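Local atomic coordinates of extracellular ligand-binding receptor (Desulfohalobium retbaense DSM 5692, PDB entry 5ERE), a protein that probably acts as an extracellular sensory receptor, binding 2-oxo-4-methylpentanoate in its solute-binding domain, cytosine in its tandem PAS-type sensor region, and calcium. Residues 352-355 and 356-359; 393-396 and 397-400; 407-410 and 411-414; 455-458 and 459-463; 479-482 and 483-487. One frame throughout, in Å; residues are numbered along the deposited sequence.

Contact 1 of 5, residues 352-355 and 356-359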
loop_
_atom_site.group_PDB
_atom_site.type_symbol
_atom_site.label_atom_id
_atom_site.label_comp_id
_atom_site.label_asym_id
_atom_site.label_seq_id
_atom_site.Cartn_x
_atom_site.Cartn_y
_atom_site.Cartn_z
ATOM N N GLU A 352 27.701 13.554 -25.292
ATOM C CA GLU A 352 28.944 14.303 -25.167
ATOM C C GLU A 352 30.081 13.369 -25.514
ATOM O O GLU A 352 30.950 13.718 -26.296
ATOM C CB GLU A 352 29.109 14.885 -23.762
ATOM N N GLN A 353 30.024 12.155 -24.982
ATOM C CA GLN A 353 31.061 11.154 -25.222
ATOM C C GLN A 353 31.101 10.677 -26.683
ATOM O O GLN A 353 32.173 10.444 -27.236
ATOM C CB GLN A 353 30.854 9.951 -24.308
ATOM C CG GLN A 353 31.041 10.220 -22.837
ATOM C CD GLN A 353 30.523 9.063 -21.988
ATOM O OE1 GLN A 353 30.891 7.910 -22.202
ATOM N NE2 GLN A 353 29.632 9.366 -21.046
ATOM N N LEU A 354 29.947 10.552 -27.326
ATOM C CA LEU A 354 29.928 9.994 -28.673
ATOM C C LEU A 354 30.507 10.972 -29.694
ATOM O O LEU A 354 30.751 10.614 -30.857
ATOM C CB LEU A 354 28.519 9.587 -29.061
ATOM C CG LEU A 354 27.997 8.335 -28.359
ATOM C CD1 LEU A 354 26.465 8.381 -28.355
ATOM C CD2 LEU A 354 28.531 7.062 -29.045
ATOM N N SER A 355 30.753 12.199 -29.241
ATOM C CA SER A 355 31.312 13.243 -30.088
ATOM C C SER A 355 32.669 12.877 -30.709
ATOM O O SER A 355 32.920 13.193 -31.875
ATOM C CB SER A 355 31.448 14.538 -29.285
ATOM O OG SER A 355 32.003 15.564 -30.091
ATOM N N THR A 356 33.523 12.211 -29.927
ATOM C CA THR A 356 34.864 11.810 -30.357
ATOM C C THR A 356 34.917 10.410 -30.992
ATOM O O THR A 356 35.758 10.140 -31.848
ATOM C CB THR A 356 35.843 11.820 -29.160
ATOM O OG1 THR A 356 35.382 10.911 -28.160
ATOM C CG2 THR A 356 35.946 13.196 -28.529
ATOM N N THR A 357 34.016 9.531 -30.567
ATOM C CA THR A 357 33.999 8.131 -30.995
ATOM C C THR A 357 33.247 7.869 -32.300
ATOM O O THR A 357 33.530 6.909 -33.016
ATOM C CB THR A 357 33.348 7.249 -29.904
ATOM O OG1 THR A 357 31.927 7.484 -29.860
ATOM C CG2 THR A 357 33.936 7.567 -28.538
ATOM N N GLY A 358 32.268 8.710 -32.595
ATOM C CA GLY A 358 31.327 8.422 -33.666
ATOM C C GLY A 358 30.226 7.536 -33.119
ATOM O O GLY A 358 30.170 7.293 -31.923
ATOM N N LEU A 359 29.364 7.051 -33.995
ATOM C CA LEU A 359 28.165 6.312 -33.599
ATOM C C LEU A 359 28.283 4.802 -33.819
ATOM O O LEU A 359 27.516 4.030 -33.238
ATOM C CB LEU A 359 26.950 6.806 -34.380
ATOM C CG LEU A 359 26.554 8.286 -34.310
ATOM C CD1 LEU A 359 25.228 8.494 -35.051
ATOM C CD2 LEU A 359 26.447 8.787 -32.872
#

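Contact 2 of 5, residues 393-396 and 397-400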
loop_
_atom_site.group_PDB
_atom_site.type_symbol
_atom_site.label_atom_id
_atom_site.label_comp_id
_atom_site.label_asym_id
_atom_site.label_seq_id
_atom_site.Cartn_x
_atom_site.Cartn_y
_atom_site.Cartn_z
ATOM N N VAL A 393 23.442 -0.548 -31.246
ATOM C CA VAL A 393 22.502 -0.842 -30.167
ATOM C C VAL A 393 23.165 -1.629 -29.049
ATOM O O VAL A 393 24.009 -2.473 -29.307
ATOM C CB VAL A 393 21.288 -1.654 -30.675
ATOM C CG1 VAL A 393 21.726 -3.013 -31.257
ATOM C CG2 VAL A 393 20.247 -1.858 -29.556
ATOM N N ALA A 394 22.763 -1.344 -27.816
ATOM C CA ALA A 394 23.011 -2.194 -26.682
ATOM C C ALA A 394 21.712 -2.382 -25.915
ATOM O O ALA A 394 20.958 -1.434 -25.759
ATOM C CB ALA A 394 24.091 -1.595 -25.765
ATOM N N PRO A 395 21.445 -3.591 -25.400
ATOM C CA PRO A 395 22.175 -4.864 -25.507
ATOM C C PRO A 395 22.304 -5.360 -26.912
ATOM O O PRO A 395 21.420 -5.112 -27.737
ATOM C CB PRO A 395 21.318 -5.819 -24.697
ATOM C CG PRO A 395 20.668 -4.962 -23.724
ATOM C CD PRO A 395 20.296 -3.746 -24.508
ATOM N N LYS A 396 23.376 -6.098 -27.181
ATOM C CA LYS A 396 23.628 -6.558 -28.531
ATOM C C LYS A 396 22.623 -7.617 -28.970
ATOM O O LYS A 396 22.509 -7.891 -30.159
ATOM C CB LYS A 396 25.080 -7.076 -28.659
ATOM C CG LYS A 396 26.128 -5.936 -28.815
ATOM C CD LYS A 396 25.842 -5.056 -30.064
ATOM C CE LYS A 396 26.856 -3.920 -30.317
ATOM N NZ LYS A 396 26.978 -2.945 -29.208
ATOM N N GLN A 397 21.868 -8.211 -28.053
ATOM C CA GLN A 397 20.826 -9.162 -28.489
ATOM C C GLN A 397 19.722 -8.530 -29.373
ATOM O O GLN A 397 18.939 -9.238 -30.029
ATOM C CB GLN A 397 20.180 -9.839 -27.283
ATOM C CG GLN A 397 19.305 -8.954 -26.411
ATOM C CD GLN A 397 18.100 -9.704 -25.831
ATOM O OE1 GLN A 397 17.967 -9.847 -24.612
ATOM N NE2 GLN A 397 17.225 -10.178 -26.703
ATOM N N TYR A 398 19.654 -7.204 -29.408
ATOM C CA TYR A 398 18.687 -6.531 -30.278
ATOM C C TYR A 398 19.340 -6.055 -31.568
ATOM O O TYR A 398 18.834 -5.175 -32.222
ATOM C CB TYR A 398 18.039 -5.353 -29.549
ATOM C CG TYR A 398 17.347 -5.784 -28.286
ATOM C CD1 TYR A 398 16.302 -6.714 -28.308
ATOM C CD2 TYR A 398 17.742 -5.284 -27.067
ATOM C CE1 TYR A 398 15.681 -7.110 -27.141
ATOM C CE2 TYR A 398 17.139 -5.687 -25.898
ATOM C CZ TYR A 398 16.104 -6.573 -25.927
ATOM O OH TYR A 398 15.548 -6.929 -24.716
ATOM N N SER A 399 20.459 -6.663 -31.929
ATOM C CA SER A 399 21.217 -6.314 -33.133
ATOM C C SER A 399 20.424 -6.285 -34.416
ATOM O O SER A 399 20.810 -5.623 -35.376
ATOM C CB SER A 399 22.391 -7.318 -33.301
ATOM O OG SER A 399 23.447 -6.939 -32.440
ATOM N N SER A 400 19.319 -7.006 -34.453
ATOM C CA SER A 400 18.463 -6.991 -35.627
ATOM C C SER A 400 17.874 -5.599 -35.943
ATOM O O SER A 400 17.536 -5.314 -37.084
ATOM C CB SER A 400 17.348 -8.004 -35.444
ATOM O OG SER A 400 16.490 -7.631 -34.398
#

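Contact 3 of 5, residues 407-410 and 411-414. With CYT (6-aminopyrimidin-2(1H)-one), chain C.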
loop_
_atom_site.group_PDB
_atom_site.type_symbol
_atom_site.label_atom_id
_atom_site.label_comp_id
_atom_site.label_asym_id
_atom_site.label_seq_id
_atom_site.Cartn_x
_atom_site.Cartn_y
_atom_site.Cartn_z
ATOM N N SER A 407 13.445 7.275 -39.724
ATOM C CA SER A 407 13.479 8.694 -40.097
ATOM C C SER A 407 12.073 9.333 -40.129
ATOM O O SER A 407 11.956 10.556 -40.133
ATOM C CB SER A 407 14.155 8.888 -41.462
ATOM O OG SER A 407 13.398 8.310 -42.502
ATOM N N GLY A 408 11.041 8.490 -40.137
ATOM C CA GLY A 408 9.645 8.909 -40.166
ATOM C C GLY A 408 8.994 8.935 -38.787
ATOM O O GLY A 408 7.839 9.313 -38.654
ATOM N N GLN A 409 9.728 8.550 -37.744
ATOM C CA GLN A 409 9.171 8.611 -36.396
ATOM C C GLN A 409 9.079 10.088 -35.953
ATOM O O GLN A 409 9.992 10.886 -36.179
ATOM C CB GLN A 409 10.001 7.763 -35.418
ATOM C CG GLN A 409 9.890 6.256 -35.708
ATOM C CD GLN A 409 10.563 5.349 -34.664
ATOM O OE1 GLN A 409 11.133 5.807 -33.667
ATOM N NE2 GLN A 409 10.518 4.054 -34.920
ATOM N N GLU A 410 7.970 10.443 -35.336
ATOM C CA GLU A 410 7.673 11.871 -35.106
ATOM C C GLU A 410 8.798 12.578 -34.301
ATOM O O GLU A 410 9.195 13.694 -34.639
ATOM C CB GLU A 410 6.303 12.018 -34.422
ATOM C CG GLU A 410 6.189 11.550 -32.964
ATOM C CD GLU A 410 6.696 12.597 -31.974
ATOM O OE1 GLU A 410 7.077 12.215 -30.845
ATOM O OE2 GLU A 410 6.725 13.802 -32.330
ATOM N N GLN A 411 9.342 11.915 -33.278
ATOM C CA GLN A 411 10.420 12.514 -32.462
ATOM C C GLN A 411 11.720 12.672 -33.233
ATOM O O GLN A 411 12.504 13.586 -32.954
ATOM C CB GLN A 411 10.672 11.695 -31.188
ATOM C CG GLN A 411 11.600 10.458 -31.307
ATOM C CD GLN A 411 10.904 9.279 -31.976
ATOM O OE1 GLN A 411 9.840 9.432 -32.556
ATOM N NE2 GLN A 411 11.475 8.087 -31.828
ATOM N N ILE A 412 11.948 11.783 -34.198
ATOM C CA ILE A 412 13.178 11.767 -34.977
ATOM C C ILE A 412 13.158 12.936 -35.970
ATOM O O ILE A 412 14.164 13.596 -36.218
ATOM C CB ILE A 412 13.358 10.417 -35.751
ATOM C CG1 ILE A 412 13.572 9.244 -34.793
ATOM C CG2 ILE A 412 14.484 10.510 -36.777
ATOM C CD1 ILE A 412 14.838 9.299 -33.996
ATOM N N ILE A 413 12.001 13.169 -36.560
ATOM C CA ILE A 413 11.801 14.340 -37.387
ATOM C C ILE A 413 12.118 15.608 -36.610
ATOM O O ILE A 413 12.859 16.484 -37.081
ATOM C CB ILE A 413 10.345 14.360 -37.915
ATOM C CG1 ILE A 413 10.133 13.159 -38.851
ATOM C CG2 ILE A 413 10.048 15.645 -38.651
ATOM C CD1 ILE A 413 8.644 12.905 -39.284
ATOM N N ARG A 414 11.583 15.700 -35.401
ATOM C CA ARG A 414 11.748 16.908 -34.611
ATOM C C ARG A 414 13.201 17.128 -34.238
ATOM O O ARG A 414 13.697 18.247 -34.274
ATOM C CB ARG A 414 10.882 16.837 -33.369
ATOM C CG ARG A 414 9.400 16.949 -33.713
ATOM C CD ARG A 414 8.536 17.126 -32.499
ATOM N NE ARG A 414 8.377 15.910 -31.693
ATOM C CZ ARG A 414 8.856 15.739 -30.459
ATOM N NH1 ARG A 414 9.538 16.698 -29.843
ATOM N NH2 ARG A 414 8.635 14.604 -29.824
HETATM N N3 CYT C . 13.570 2.145 -31.463
HETATM C C4 CYT C . 14.547 2.724 -30.765
HETATM N N1 CYT C . 12.923 4.277 -32.304
HETATM C C2 CYT C . 12.736 2.890 -32.245
HETATM O O2 CYT C . 11.791 2.370 -32.879
HETATM N N4 CYT C . 15.351 1.918 -30.015
HETATM C C5 CYT C . 14.758 4.145 -30.811
HETATM C C6 CYT C . 13.935 4.876 -31.582
#

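Contact 4 of 5, residues 455-458 and 459-463. With ACY (acetic acid), chain D.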
loop_
_atom_site.group_PDB
_atom_site.type_symbol
_atom_site.label_atom_id
_atom_site.label_comp_id
_atom_site.label_asym_id
_atom_site.label_seq_id
_atom_site.Cartn_x
_atom_site.Cartn_y
_atom_site.Cartn_z
ATOM N N VAL A 455 17.555 6.432 -25.459
ATOM C CA VAL A 455 17.082 5.417 -24.509
ATOM C C VAL A 455 15.624 5.186 -24.830
ATOM O O VAL A 455 14.853 6.126 -24.813
ATOM C CB VAL A 455 17.209 5.825 -23.021
ATOM C CG1 VAL A 455 16.533 4.802 -22.106
ATOM C CG2 VAL A 455 18.687 5.931 -22.619
ATOM N N LEU A 456 15.290 3.934 -25.137
ATOM C CA LEU A 456 13.919 3.495 -25.284
ATOM C C LEU A 456 13.462 2.839 -23.970
ATOM O O LEU A 456 14.107 1.926 -23.452
ATOM C CB LEU A 456 13.813 2.520 -26.476
ATOM C CG LEU A 456 12.539 1.694 -26.571
ATOM C CD1 LEU A 456 11.334 2.572 -26.795
ATOM C CD2 LEU A 456 12.656 0.640 -27.707
ATOM N N THR A 457 12.349 3.302 -23.413
ATOM C CA THR A 457 11.883 2.768 -22.123
ATOM C C THR A 457 11.171 1.402 -22.307
ATOM O O THR A 457 10.746 1.069 -23.389
ATOM C CB THR A 457 10.935 3.752 -21.405
ATOM O OG1 THR A 457 9.847 4.053 -22.272
ATOM C CG2 THR A 457 11.645 5.047 -21.043
ATOM N N GLN A 458 11.082 0.636 -21.226
ATOM C CA GLN A 458 10.387 -0.649 -21.159
ATOM C C GLN A 458 8.917 -0.514 -21.541
ATOM O O GLN A 458 8.378 0.556 -21.350
ATOM C CB GLN A 458 10.454 -1.191 -19.737
ATOM C CG GLN A 458 11.842 -1.650 -19.262
ATOM C CD GLN A 458 12.153 -3.094 -19.650
ATOM O OE1 GLN A 458 11.250 -3.929 -19.742
ATOM N NE2 GLN A 458 13.439 -3.398 -19.863
ATOM N N PRO A 459 8.288 -1.595 -22.050
ATOM C CA PRO A 459 6.855 -1.592 -22.376
ATOM C C PRO A 459 5.991 -1.267 -21.170
ATOM O O PRO A 459 4.964 -0.647 -21.353
ATOM C CB PRO A 459 6.567 -3.029 -22.848
ATOM C CG PRO A 459 7.838 -3.674 -23.089
ATOM C CD PRO A 459 8.918 -2.905 -22.341
ATOM N N ASP A 460 6.390 -1.671 -19.968
ATOM C CA ASP A 460 5.579 -1.432 -18.776
ATOM C C ASP A 460 6.165 -0.312 -17.907
ATOM O O ASP A 460 6.070 -0.361 -16.685
ATOM C CB ASP A 460 5.454 -2.696 -17.939
ATOM C CG ASP A 460 6.779 -3.135 -17.365
ATOM O OD1 ASP A 460 7.813 -2.721 -17.948
ATOM O OD2 ASP A 460 6.783 -3.840 -16.323
ATOM N N PHE A 461 6.775 0.676 -18.557
ATOM C CA PHE A 461 7.457 1.778 -17.873
ATOM C C PHE A 461 6.535 2.459 -16.839
ATOM O O PHE A 461 6.813 2.505 -15.640
ATOM C CB PHE A 461 7.956 2.799 -18.927
ATOM C CG PHE A 461 8.490 4.083 -18.328
ATOM C CD1 PHE A 461 9.763 4.119 -17.726
ATOM C CD2 PHE A 461 7.745 5.231 -18.362
ATOM C CE1 PHE A 461 10.243 5.279 -17.168
ATOM C CE2 PHE A 461 8.232 6.409 -17.795
ATOM C CZ PHE A 461 9.468 6.434 -17.209
ATOM N N PHE A 462 5.422 3.006 -17.292
ATOM C CA PHE A 462 4.578 3.715 -16.364
ATOM C C PHE A 462 3.967 2.812 -15.314
ATOM O O PHE A 462 3.991 3.135 -14.138
ATOM C CB PHE A 462 3.478 4.454 -17.119
ATOM C CG PHE A 462 3.947 5.688 -17.821
ATOM C CD1 PHE A 462 4.401 6.780 -17.102
ATOM C CD2 PHE A 462 3.920 5.767 -19.205
ATOM C CE1 PHE A 462 4.833 7.926 -17.747
ATOM C CE2 PHE A 462 4.356 6.900 -19.862
ATOM C CZ PHE A 462 4.809 7.986 -19.126
ATOM N N GLY A 463 3.410 1.683 -15.740
ATOM C CA GLY A 463 2.817 0.725 -14.829
ATOM C C GLY A 463 3.742 0.272 -13.722
ATOM O O GLY A 463 3.328 0.159 -12.572
HETATM C C ACY D . 3.299 1.515 -19.658
HETATM O O ACY D . 3.126 0.940 -18.540
HETATM O OXT ACY D . 4.187 2.368 -19.886
HETATM C CH3 ACY D . 2.384 1.170 -20.820
HETATM O O HOH W 1 9.789 -4.388 -17.872
#

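Contact 5 of 5, residues 479-482 and 483-487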
loop_
_atom_site.group_PDB
_atom_site.type_symbol
_atom_site.label_atom_id
_atom_site.label_comp_id
_atom_site.label_asym_id
_atom_site.label_seq_id
_atom_site.Cartn_x
_atom_site.Cartn_y
_atom_site.Cartn_z
ATOM N N VAL A 479 -2.290 7.490 -17.161
ATOM C CA VAL A 479 -1.505 8.412 -17.950
ATOM C C VAL A 479 -2.107 8.609 -19.318
ATOM O O VAL A 479 -2.380 7.665 -20.042
ATOM C CB VAL A 479 -0.062 7.934 -18.105
ATOM C CG1 VAL A 479 0.761 8.962 -18.870
ATOM C CG2 VAL A 479 0.529 7.705 -16.743
ATOM N N LEU A 480 -2.316 9.872 -19.652
ATOM C CA LEU A 480 -2.887 10.247 -20.936
ATOM C C LEU A 480 -1.879 11.019 -21.754
ATOM O O LEU A 480 -1.127 11.861 -21.234
ATOM C CB LEU A 480 -4.130 11.127 -20.746
ATOM C CG LEU A 480 -5.508 10.613 -21.115
ATOM C CD1 LEU A 480 -5.765 9.269 -20.454
ATOM C CD2 LEU A 480 -6.564 11.658 -20.680
ATOM N N GLN A 481 -1.885 10.761 -23.053
ATOM C CA GLN A 481 -1.179 11.578 -24.027
ATOM C C GLN A 481 -1.896 12.896 -24.289
ATOM O O GLN A 481 -3.084 12.990 -24.068
ATOM C CB GLN A 481 -1.074 10.832 -25.323
ATOM C CG GLN A 481 0.154 11.120 -26.064
ATOM C CD GLN A 481 0.511 9.961 -26.931
ATOM O OE1 GLN A 481 1.611 9.449 -26.840
ATOM N NE2 GLN A 481 -0.430 9.524 -27.768
ATOM N N ARG A 482 -1.186 13.894 -24.798
ATOM C CA ARG A 482 -1.816 15.208 -25.031
ATOM C C ARG A 482 -3.057 15.103 -25.924
ATOM O O ARG A 482 -4.100 15.663 -25.591
ATOM C CB ARG A 482 -0.817 16.168 -25.647
ATOM C CG ARG A 482 -0.871 17.563 -25.090
ATOM C CD ARG A 482 -1.794 18.381 -25.874
ATOM N NE ARG A 482 -1.853 19.765 -25.421
ATOM C CZ ARG A 482 -2.762 20.629 -25.866
ATOM N NH1 ARG A 482 -3.686 20.221 -26.738
ATOM N NH2 ARG A 482 -2.774 21.883 -25.426
ATOM N N ASP A 483 -2.951 14.365 -27.031
ATOM C CA ASP A 483 -4.096 14.089 -27.910
ATOM C C ASP A 483 -5.211 13.255 -27.277
ATOM O O ASP A 483 -6.078 12.776 -27.992
ATOM C CB ASP A 483 -3.626 13.368 -29.206
ATOM C CG ASP A 483 -3.037 11.973 -28.957
ATOM O OD1 ASP A 483 -3.203 11.407 -27.857
ATOM O OD2 ASP A 483 -2.415 11.419 -29.891
ATOM N N GLY A 484 -5.191 13.040 -25.963
ATOM C CA GLY A 484 -6.221 12.224 -25.327
ATOM C C GLY A 484 -6.037 10.701 -25.295
ATOM O O GLY A 484 -6.762 10.020 -24.588
ATOM N N THR A 485 -5.065 10.160 -26.017
ATOM C CA THR A 485 -4.817 8.708 -25.995
ATOM C C THR A 485 -4.328 8.191 -24.630
ATOM O O THR A 485 -3.399 8.734 -24.017
ATOM C CB THR A 485 -3.776 8.312 -27.047
ATOM O OG1 THR A 485 -4.091 8.924 -28.302
ATOM C CG2 THR A 485 -3.720 6.800 -27.218
ATOM N N THR A 486 -4.972 7.139 -24.151
ATOM C CA THR A 486 -4.536 6.496 -22.920
ATOM C C THR A 486 -3.241 5.716 -23.122
ATOM O O THR A 486 -3.184 4.787 -23.915
ATOM C CB THR A 486 -5.620 5.572 -22.370
ATOM O OG1 THR A 486 -6.771 6.363 -22.054
ATOM C CG2 THR A 486 -5.159 4.854 -21.111
ATOM N N ILE A 487 -2.211 6.111 -22.374
ATOM C CA ILE A 487 -0.910 5.444 -22.422
ATOM C C ILE A 487 -0.767 4.379 -21.368
ATOM O O ILE A 487 -0.180 3.354 -21.606
ATOM C CB ILE A 487 0.240 6.445 -22.224
ATOM C CG1 ILE A 487 0.287 7.385 -23.405
ATOM C CG2 ILE A 487 1.613 5.695 -22.114
ATOM C CD1 ILE A 487 1.252 8.529 -23.165
#

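Contact 1 of 5, residues 352-355 and 356-359
Leu354 and Gly358 meet through their peptide groups, which are the flat groups of this contact. Gly358 N gives a hydrogen bond of 3.0 Å to Leu354 O, tilted 28° from the plane of that carbonyl. Thr357 OG1 lies in the plane of the Gly358 carbonyl and donates to a lone pair of Gly358 O at 2.7 Å. Thr357 OG1 stands between its own backbone N and carbonyl carbon (chi1 72°), which puts it within reach of Gly358 O. The same hydroxyl rests on Leu354, with OG1 at 3.4 Å from Leu354 CA. Leu354 CD2 reaches in beside it and ends 3.3 Å from Gly358 O. On the other branch, Thr357 CG2 packs 3.6 Å from Gln353 O. An alanine at Thr357 removes both branches, and would probably leave Gly358 O without this donor's grip and open a gap beside Leu354 and Gln353 O. Thr356 OG1 makes a weak bond to Gln353 O. Helix 362-374 packs on Leu354 and Thr357 through Ile367. Gly358 has positive phi (84°), at which a side chain would strike the preceding carbonyl. This is the glycine-terminated C-terminal end of the long helix 324-357 in a Cache-type sensor domain.

Contact 2 of 5, residues 393-396 and 397-400
Pro395, which follows a cis peptide bond, turns the chain out of strand 390-394 into a 3-10 segment, where Tyr398 N bonds Pro395 O at 3.2 Å and Ser399 N bonds Lys396 O at 3.0 Å. Lys396 O has a second donor. Ser399 OG bonds it at 2.6 Å, in the carbonyl plane and on a lone pair. The Ser399 N-H comes from well above that plane. The Ser399 hydroxyl lies beside its own backbone N and anti to the carbonyl carbon, a setting (chi1 -80°) that brings OG back to Lys396 O.

The apolar side of the turn is made by Val393, Pro395 and Tyr398. Pro395 and Tyr398 lie side by side and point the same way, with Pro395 CD at 3.9 Å from Tyr398 CD2. Val393 meets Tyr398 at about a right angle. Its CG2 touches Tyr398 CB at 4.1 Å, while its CG1 lies 3.7 Å from Tyr398 O. Gln397 CG sits over the centre of one face of the Tyr398 ring, and Tyr379 also stacks with this ring. The Tyr398 side chain is about 5 Å from that of Glu431, a cytosine-binding residue.

The Lys396 chain bends at chi2 and chi4 and curls back over the turn. Its NZ bonds Val393 O at 3.0 Å and has weak further bonds to Ser365 and Asn392. Two donors on Lys396 O bind the 3-10 turn, and the ammonium ties Lys396 to the end of the strand. These bonds set the backbone, while packing by Pro395, Gln397 and Tyr379 probably limits how the Tyr398 ring turns near the cytosine pocket.

Contact 3 of 5, residues 407-410 and 411-414
Gln409 holds the bound cytosine and touches Gln411 with the same amide. Gln409 NE2 donates to cytosine O2 at 2.9 Å, nearly straight at 171°. Gln409 OE1 lies 2.7 Å from cytosine N1. The base is also hydrogen-bonded to Val430 and Glu431. The second shell is Gln411, whose NE2 donates to Gln409 OE1 at 2.9 Å. The two side chains run side by side, amide planes 29° apart. Gln411 NE2 also bonds Asp437, itself a pocket residue. Gln411 OE1 is buried with no partner in the model.

Further out, Gln409 is the N-cap of helix 410-418, and its O accepts from Ile413 N at 3.1 Å. Glu410 and Arg414 form a salt bridge one turn apart. Arg414 grips the carboxylate side-on, NE to Glu410 OE2 at 2.8 Å and NH2 to Glu410 OE1 at 3.0 Å, the planes 15° apart. Glu410 OE1 also bonds Gln425 N, and Arg414 NH2 bonds Leu423 O. A leucine at Arg414 removes the guanidinium, and the Glu410 carboxylate, left with Gln425 N but no charged mate, would probably turn more easily. Gln411 NE2 marks Gln409 OE1 as an acceptor and leaves Gln409 NE2 to donate, consistent with a base offering oxygen O2.

Contact 4 of 5, residues 455-458 and 459-463
Asp460 and Gln458 meet beside a helix start where the N-cap side chain makes no capping bond. Asp460 sits at the N-cap position of helix 461-470, yet its carboxylate turns back toward Gln458, with OD1 at 3.5 Å from Gln458 CB. A water lies 2.6 Å from Asp460 OD1. Its very short approach to Gln458 OE1 is doubtful. Gln458 NE2 is bonded to Ala378 O. The backbone makes a type I turn here, and Phe461 N bonds Gln458 O at 3.2 Å.

Strand 449-457 meets the helix through Thr457 and Phe461. Thr457 CG2 lies over one face of the Phe461 ring, a CH-pi contact of 4.2 Å to the centroid. The ring reaches it because Phe461 CG is anti to the backbone N (chi1 171°). Phe461 CD2 sits over the centre of the Phe462 ring. Thr457 OG1 is spent on Ile436 O, and helix 324-357 packs on Phe461.

An acetic acid molecule, probably from the crystallisation liquor, sits here. Two first-turn N-H groups bind it, Phe462 N to OXT and Gly463 N to O, both at 2.9 Å. This would suit an acetate at the positive end of the helix dipole.

Contact 5 of 5, residues 479-482 and 483-487
Val479 and Ile487 mark the tight end of this hairpin, and Arg482 and Asp483 its exposed corner. Val479 CG1 packs on Ile487 CB at 4.2 Å, and Ile487 N bonds Val479 O at 2.8 Å. Leu480 and Thr486 form an antiparallel non-hydrogen-bonded pair. Leu480 CD1 reaches Thr486 OG1 at 3.5 Å. Next along, Gln481 N bonds Thr485 O at 2.7 Å, almost straight at 174°. The Gln481 side chain lies across Ile487 at about a right angle. Its OE1 bonds Ala426 N, and its NE2 makes a weak bond to Asp483 OD1.

The turn's outer residues, Arg482 and Asp483, face solvent. The turn is of type I, from Gln481 to Gly484, closed by Gly484 N on Gln481 O. Gly484 has positive phi (85°), as in a G1-bulge hairpin. Asp483 bends over toward Thr485, with CG between its backbone N and carbonyl carbon (chi1 65°). Its OD1 takes Thr485 N at 2.9 Å, which makes an Asx turn. Thr485 OG1 donates to the same oxygen at 2.7 Å, from the same face of the carboxylate. One carboxylate oxygen therefore ties the turn's exposed corner with two firm bonds, and these probably favour the charged form of Asp483.

How the contacts relate
The five contacts follow one another along the chain. Contacts 1 to 3 lie in the Cache-type sensor domain, and contacts 4 and 5 come after them. Contact 1 closes helix 324-357. Contacts 2 and 4 reach the same six-stranded antiparallel sheet, and their centres are about 17 Å apart. Contact 3 begins helix 410-418, about 21 Å from contact 2 between centres. Contacts 3 and 4 each supply a cytosine-pocket residue, Gln409 and Leu456, and contact 2 comes near the pocket through Tyr398. Contact 4 leads by helix 461-470 into the second sheet, where contact 5 lies. These two touch, with Phe462 CD2 at 3.7 Å from Ile487 CG2. This packs helix 461-470 on the second sheet, consistent with two sensor modules lying in contact.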